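Local coordinates for uncharacterized protein ygiD (Escherichia coli, PDB 2PW6) that opens the aromatic ring of DOPA between carbons 4 and 5 in vitro as a zinc-containing extradiol dioxygenase whose physiological substrate is unknown, at residues L169-N174 against L239-A244; G257-M260 against S264-S267. One frame throughout, in Å; residues are numbered along the deposited sequence.

Contact 1 of 2, residues L169-N174 against L239-A244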
ATOM      1  N   LEU A 169     -22.466   0.773  -6.409  1.00 46.62           N
ATOM      2  CA  LEU A 169     -21.622   1.104  -5.290  1.00 45.93           C
ATOM      3  C   LEU A 169     -20.752  -0.131  -4.924  1.00 45.87           C
ATOM      4  O   LEU A 169     -21.281  -1.226  -4.637  1.00 45.77           O
ATOM      5  CB  LEU A 169     -22.498   1.591  -4.131  1.00 45.35           C
ATOM      6  CG  LEU A 169     -23.588   2.603  -4.567  1.00 46.53           C
ATOM      7  CD1 LEU A 169     -24.629   2.904  -3.489  1.00 46.46           C
ATOM      8  CD2 LEU A 169     -23.020   3.944  -5.156  1.00 43.96           C
ATOM      9  N   VAL A 170     -19.431   0.030  -5.009  1.00 44.56           N
ATOM     10  CA  VAL A 170     -18.499  -0.985  -4.493  1.00 44.89           C
ATOM     11  C   VAL A 170     -17.646  -0.412  -3.330  1.00 43.53           C
ATOM     12  O   VAL A 170     -16.735   0.378  -3.541  1.00 43.25           O
ATOM     13  CB  VAL A 170     -17.628  -1.639  -5.614  1.00 44.09           C
ATOM     14  CG1 VAL A 170     -16.836  -0.610  -6.323  1.00 48.32           C
ATOM     15  CG2 VAL A 170     -16.653  -2.663  -5.049  1.00 44.85           C
ATOM     16  N   ALA A 171     -18.001  -0.781  -2.104  1.00 42.84           N
ATOM     17  CA  ALA A 171     -17.211  -0.406  -0.903  1.00 41.97           C
ATOM     18  C   ALA A 171     -16.324  -1.582  -0.518  1.00 41.50           C
ATOM     19  O   ALA A 171     -16.744  -2.724  -0.620  1.00 41.65           O
ATOM     20  CB  ALA A 171     -18.112  -0.053   0.207  1.00 41.63           C
ATOM     21  N   SER A 172     -15.073  -1.321  -0.166  1.00 41.01           N
ATOM     22  CA  SER A 172     -14.209  -2.403   0.282  1.00 40.31           C
ATOM     23  C   SER A 172     -13.418  -2.032   1.529  1.00 39.80           C
ATOM     24  O   SER A 172     -12.893  -0.916   1.644  1.00 38.84           O
ATOM     25  CB  SER A 172     -13.335  -3.031  -0.833  1.00 39.99           C
ATOM     26  OG  SER A 172     -12.052  -2.448  -0.978  1.00 40.61           O
ATOM     27  N   GLY A 173     -13.388  -2.985   2.466  1.00 38.57           N
ATOM     28  CA  GLY A 173     -12.641  -2.854   3.720  1.00 38.85           C
ATOM     29  C   GLY A 173     -12.688  -4.181   4.446  1.00 38.16           C
ATOM     30  O   GLY A 173     -12.477  -5.208   3.818  1.00 37.73           O
ATOM     31  N   ASN A 174     -13.009  -4.153   5.750  1.00 38.00           N
ATOM     32  CA  ASN A 174     -12.911  -5.353   6.645  1.00 37.09           C
ATOM     33  C   ASN A 174     -13.555  -4.991   7.966  1.00 36.92           C
ATOM     34  O   ASN A 174     -13.069  -4.078   8.677  1.00 37.54           O
ATOM     35  CB  ASN A 174     -11.443  -5.797   6.938  1.00 36.21           C
ATOM     36  CG  ASN A 174     -10.698  -6.380   5.718  1.00 36.76           C
ATOM     37  OD1 ASN A 174      -9.675  -5.808   5.271  1.00 34.98           O
ATOM     38  ND2 ASN A 174     -11.141  -7.555   5.227  1.00 33.09           N
ATOM     39  N   LEU A 239     -21.031   0.846   6.080  1.00 38.72           N
ATOM     40  CA  LEU A 239     -22.116   1.749   6.381  1.00 39.80           C
ATOM     41  C   LEU A 239     -22.579   2.485   5.123  1.00 41.45           C
ATOM     42  O   LEU A 239     -23.758   2.765   4.993  1.00 42.73           O
ATOM     43  CB  LEU A 239     -21.683   2.718   7.481  1.00 39.72           C
ATOM     44  CG  LEU A 239     -21.357   2.000   8.820  1.00 41.13           C
ATOM     45  CD1 LEU A 239     -21.160   3.018   9.935  1.00 40.20           C
ATOM     46  CD2 LEU A 239     -22.444   0.931   9.222  1.00 38.30           C
ATOM     47  N   TYR A 240     -21.651   2.784   4.207  1.00 42.23           N
ATOM     48  CA  TYR A 240     -21.984   3.360   2.905  1.00 43.48           C
ATOM     49  C   TYR A 240     -22.941   2.429   2.175  1.00 44.80           C
ATOM     50  O   TYR A 240     -23.956   2.875   1.635  1.00 45.83           O
ATOM     51  CB  TYR A 240     -20.713   3.648   2.079  1.00 42.32           C
ATOM     52  CG  TYR A 240     -19.974   4.869   2.573  1.00 41.88           C
ATOM     53  CD1 TYR A 240     -19.225   4.835   3.760  1.00 40.83           C
ATOM     54  CD2 TYR A 240     -20.040   6.087   1.861  1.00 42.92           C
ATOM     55  CE1 TYR A 240     -18.541   5.983   4.227  1.00 39.65           C
ATOM     56  CE2 TYR A 240     -19.364   7.233   2.317  1.00 42.20           C
ATOM     57  CZ  TYR A 240     -18.619   7.176   3.500  1.00 40.96           C
ATOM     58  OH  TYR A 240     -17.979   8.326   3.936  1.00 39.55           O
ATOM     59  N   VAL A 241     -22.640   1.131   2.201  1.00 45.76           N
ATOM     60  CA  VAL A 241     -23.503   0.111   1.601  1.00 45.91           C
ATOM     61  C   VAL A 241     -24.808  -0.031   2.384  1.00 45.93           C
ATOM     62  O   VAL A 241     -25.890   0.051   1.799  1.00 46.60           O
ATOM     63  CB  VAL A 241     -22.778  -1.243   1.495  1.00 46.31           C
ATOM     64  CG1 VAL A 241     -23.743  -2.336   1.102  1.00 47.06           C
ATOM     65  CG2 VAL A 241     -21.604  -1.149   0.513  1.00 46.69           C
ATOM     66  N   LEU A 242     -24.734  -0.216   3.703  1.00 45.73           N
ATOM     67  CA  LEU A 242     -25.972  -0.347   4.492  1.00 45.41           C
ATOM     68  C   LEU A 242     -26.876   0.872   4.424  1.00 45.12           C
ATOM     69  O   LEU A 242     -28.103   0.734   4.428  1.00 45.75           O
ATOM     70  CB  LEU A 242     -25.698  -0.674   5.958  1.00 45.04           C
ATOM     71  CG  LEU A 242     -25.312  -2.081   6.400  1.00 46.26           C
ATOM     72  CD1 LEU A 242     -25.432  -2.111   7.920  1.00 45.88           C
ATOM     73  CD2 LEU A 242     -26.150  -3.197   5.730  1.00 43.62           C
ATOM     74  N   GLY A 243     -26.287   2.063   4.398  1.00 45.43           N
ATOM     75  CA  GLY A 243     -27.058   3.311   4.224  1.00 45.98           C
ATOM     76  C   GLY A 243     -27.969   3.266   2.991  1.00 46.32           C
ATOM     77  O   GLY A 243     -29.039   3.852   2.999  1.00 46.43           O
ATOM     78  N   ALA A 244     -27.541   2.529   1.966  1.00 47.39           N
ATOM     79  CA  ALA A 244     -28.223   2.395   0.676  1.00 49.26           C
ATOM     80  C   ALA A 244     -29.348   1.354   0.604  1.00 50.45           C
ATOM     81  O   ALA A 244     -30.011   1.216  -0.444  1.00 50.15           O
ATOM     82  CB  ALA A 244     -27.181   2.126  -0.436  1.00 48.86           C
TER

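Contact 2 of 2, residues G257-M260 against S264-S267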
ATOM      1  N   GLY A 257     -15.822 -15.245   6.013  1.00 59.95           N
ATOM      2  CA  GLY A 257     -14.545 -15.811   6.368  1.00 59.29           C
ATOM      3  C   GLY A 257     -13.778 -14.977   7.349  1.00 58.26           C
ATOM      4  O   GLY A 257     -13.886 -13.794   7.353  1.00 59.12           O
ATOM      5  N   ILE A 258     -13.013 -15.609   8.202  1.00 56.25           N
ATOM      6  CA  ILE A 258     -12.083 -14.891   9.003  1.00 54.82           C
ATOM      7  C   ILE A 258     -10.773 -15.530   8.809  1.00 54.25           C
ATOM      8  O   ILE A 258     -10.583 -16.654   9.175  1.00 54.72           O
ATOM      9  CB  ILE A 258     -12.415 -14.963  10.459  1.00 54.99           C
ATOM     10  CG1 ILE A 258     -13.813 -14.452  10.701  1.00 54.28           C
ATOM     11  CG2 ILE A 258     -11.461 -14.131  11.230  1.00 55.18           C
ATOM     12  CD1 ILE A 258     -14.110 -14.211  12.086  1.00 53.56           C
ATOM     13  N   GLU A 259      -9.865 -14.803   8.210  1.00 52.68           N
ATOM     14  CA  GLU A 259      -8.516 -15.290   7.940  1.00 51.79           C
ATOM     15  C   GLU A 259      -7.491 -14.775   8.950  1.00 51.10           C
ATOM     16  O   GLU A 259      -7.651 -13.708   9.525  1.00 50.22           O
ATOM     17  CB  GLU A 259      -8.066 -14.894   6.526  1.00 51.90           C
ATOM     18  CG  GLU A 259      -8.916 -15.450   5.434  1.00 51.82           C
ATOM     19  CD  GLU A 259      -8.784 -16.948   5.315  1.00 54.03           C
ATOM     20  OE1 GLU A 259      -7.668 -17.481   5.484  1.00 53.51           O
ATOM     21  OE2 GLU A 259      -9.806 -17.597   5.040  1.00 55.82           O
HETATM   22  N   MSE A 260      -6.429 -15.548   9.129  1.00 50.60           N
HETATM   23  CA  MSE A 260      -5.320 -15.213  10.023  1.00 51.64           C
HETATM   24  C   MSE A 260      -5.743 -14.762  11.417  1.00 48.50           C
HETATM   25  O   MSE A 260      -5.118 -13.877  11.996  1.00 47.61           O
HETATM   26  CB  MSE A 260      -4.411 -14.187   9.364  1.00 51.16           C
HETATM   27  CG  MSE A 260      -3.813 -14.698   8.051  1.00 53.84           C
HETATM   28 SE   MSE A 260      -2.820 -13.328   7.076  1.00 60.75          SE
HETATM   29  CE  MSE A 260      -4.332 -12.317   6.390  1.00 57.10           C
ATOM     30  N   SER A 264     -11.390 -10.204   9.084  1.00 42.58           N
ATOM     31  CA  SER A 264     -12.709 -10.626   8.587  1.00 43.61           C
ATOM     32  C   SER A 264     -12.991 -10.325   7.096  1.00 44.27           C
ATOM     33  O   SER A 264     -12.710  -9.231   6.580  1.00 42.91           O
ATOM     34  CB  SER A 264     -13.861 -10.172   9.461  1.00 43.15           C
ATOM     35  OG  SER A 264     -15.071 -10.650   8.889  1.00 43.62           O
HETATM   36  N   MSE A 265     -13.529 -11.341   6.426  1.00 45.63           N
HETATM   37  CA  MSE A 265     -13.667 -11.345   4.974  1.00 46.87           C
HETATM   38  C   MSE A 265     -15.136 -11.265   4.609  1.00 46.90           C
HETATM   39  O   MSE A 265     -15.521 -11.465   3.454  1.00 48.51           O
HETATM   40  CB  MSE A 265     -13.024 -12.600   4.356  1.00 47.60           C
HETATM   41  CG  MSE A 265     -11.501 -12.686   4.346  1.00 48.02           C
HETATM   42 SE   MSE A 265     -10.446 -11.138   3.685  1.00 53.85          SE
HETATM   43  CE  MSE A 265      -9.184 -12.027   2.520  1.00 53.47           C
ATOM     44  N   LEU A 266     -15.955 -10.973   5.610  1.00 46.71           N
ATOM     45  CA  LEU A 266     -17.366 -10.761   5.436  1.00 46.65           C
ATOM     46  C   LEU A 266     -17.715  -9.742   4.333  1.00 48.14           C
ATOM     47  O   LEU A 266     -17.498  -8.526   4.500  1.00 47.98           O
ATOM     48  CB  LEU A 266     -17.981 -10.306   6.752  1.00 45.73           C
ATOM     49  CG  LEU A 266     -19.488 -10.076   6.719  1.00 43.21           C
ATOM     50  CD1 LEU A 266     -20.246 -11.369   6.381  1.00 43.14           C
ATOM     51  CD2 LEU A 266     -19.915  -9.580   8.033  1.00 39.37           C
ATOM     52  N   SER A 267     -18.266 -10.268   3.234  1.00 48.85           N
ATOM     53  CA  SER A 267     -18.848  -9.487   2.150  1.00 49.17           C
ATOM     54  C   SER A 267     -20.381  -9.386   2.214  1.00 50.38           C
ATOM     55  O   SER A 267     -21.062 -10.305   2.687  1.00 50.63           O
ATOM     56  CB  SER A 267     -18.386 -10.063   0.838  1.00 48.82           C
ATOM     57  OG  SER A 267     -16.964 -10.074   0.834  1.00 48.53           O
TER
HETATM   58  O   HOH W   1     -16.965 -13.208   8.015  1.00 49.87           O

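Contact 1 of 2, residues L169-N174 against L239-A244
Ala171 and Val241 make the tight end of this contact: the methyl CB of Ala171 meets CG2 of Val241 at 3.7 Å, methyl against methyl. On Val241 the branch CG1 lies opposite the backbone N (chi1 170°), which leaves CG2 on the N side of the residue, where it can bear on the strand. A short side chain suits position 171, where the CA atoms of Ala171 and Val241 are only 6.8 Å apart, with little more than two methyl groups between them. The second touch is looser. CD1 of Leu169 reaches CB of Ala244 at 4.1 Å, and the longer leucine spans a wider gap than Ala171 has to. Strand 167-173 is one of the parallel strands inside the mixed sheet of the LigB-type fold; Leu169 and Ala171 bond through their backbones to strand 17-21 and Val170 to strand 50-60, and helix 236-243 lies over one face of that sheet. Ala17 and Phe19 of strand 17-21 also pack on Val241, while Leu159 of helix 149-159 closes on Leu169, so the loose side faces further protein and not solvent. Val170 points away from the helix, to the other face of the sheet, and packs on Ile51, Val53 and Leu20. Tyr240 starts toward the strand, but its ring leads off to helix 149-159, where OH hydrogen-bonds to ND1 of His152. Toward the end of the strand the segments part and polar side chains take over. OG of Ser172 is hydrogen-bonded to ND1 of His22, a zinc ligand, which makes this serine a second-shell residue that probably helps to orient the imidazole, and ND2 of Asn174 holds the backbone O of the same histidine.

Contact 2 of 2, residues G257-M260 against S264-S267
With chi1 of -72°, CG of Met265 lies opposite its own carbonyl carbon, and a similar chi1 of -61° in Glu259 brings the CG atoms of the two residues to 3.9 Å. They meet across a short antiparallel hairpin of strands 258-259 and 263-264, in which Ile258 and Ser264 form a non-hydrogen-bonded pair with CA atoms 4.3 Å apart. Their side chains share one face, where Ile258 packs on Thr195 of helix 192-202 and OG of Ser264 is hydrogen-bonded to OD1 of Asn198 of that helix. Beyond this pair, N of Met265 donates to O of Gly257 over 2.6 Å, tilted 23° from the carbonyl plane. Gly257 has a backbone conformation that residues with a CB hardly adopt, and its lack of a side chain leaves space beside CB of Met265. That CB lies 3.3 Å from O of Gly257. Met265, present as selenomethionine, then bends at chi2 and chi3, and its side chain lies about 6 Å from that of His22. OE2 of Glu259 is hydrogen-bonded to OH of Tyr34. Water 1 accepts from N of Gly257 at 3.1 Å and donates weakly to OG of Ser264.

Overall arrangement
Contact 1 lies in the protein core, its centre about 4 Å from that of the chain, whereas contact 2 is partly buried and about 14 Å out. Their chemistry follows: a helix rests on the central sheet through aliphatic groups alone in contact 1, while contact 2 joins two neighbouring lengths of chain by a backbone bond and a bridging water. Although they share no secondary-structure element and their centres are 16 Å apart, they meet at Asn174, whose ND2 probably hydrogen-bonds to O of Ser264 at 2.7 Å and also packs against SE of Met265. The end of segment 169-174 and Met265 thus both come near His22, while the touching residues of contact 1 lie farther from the zinc.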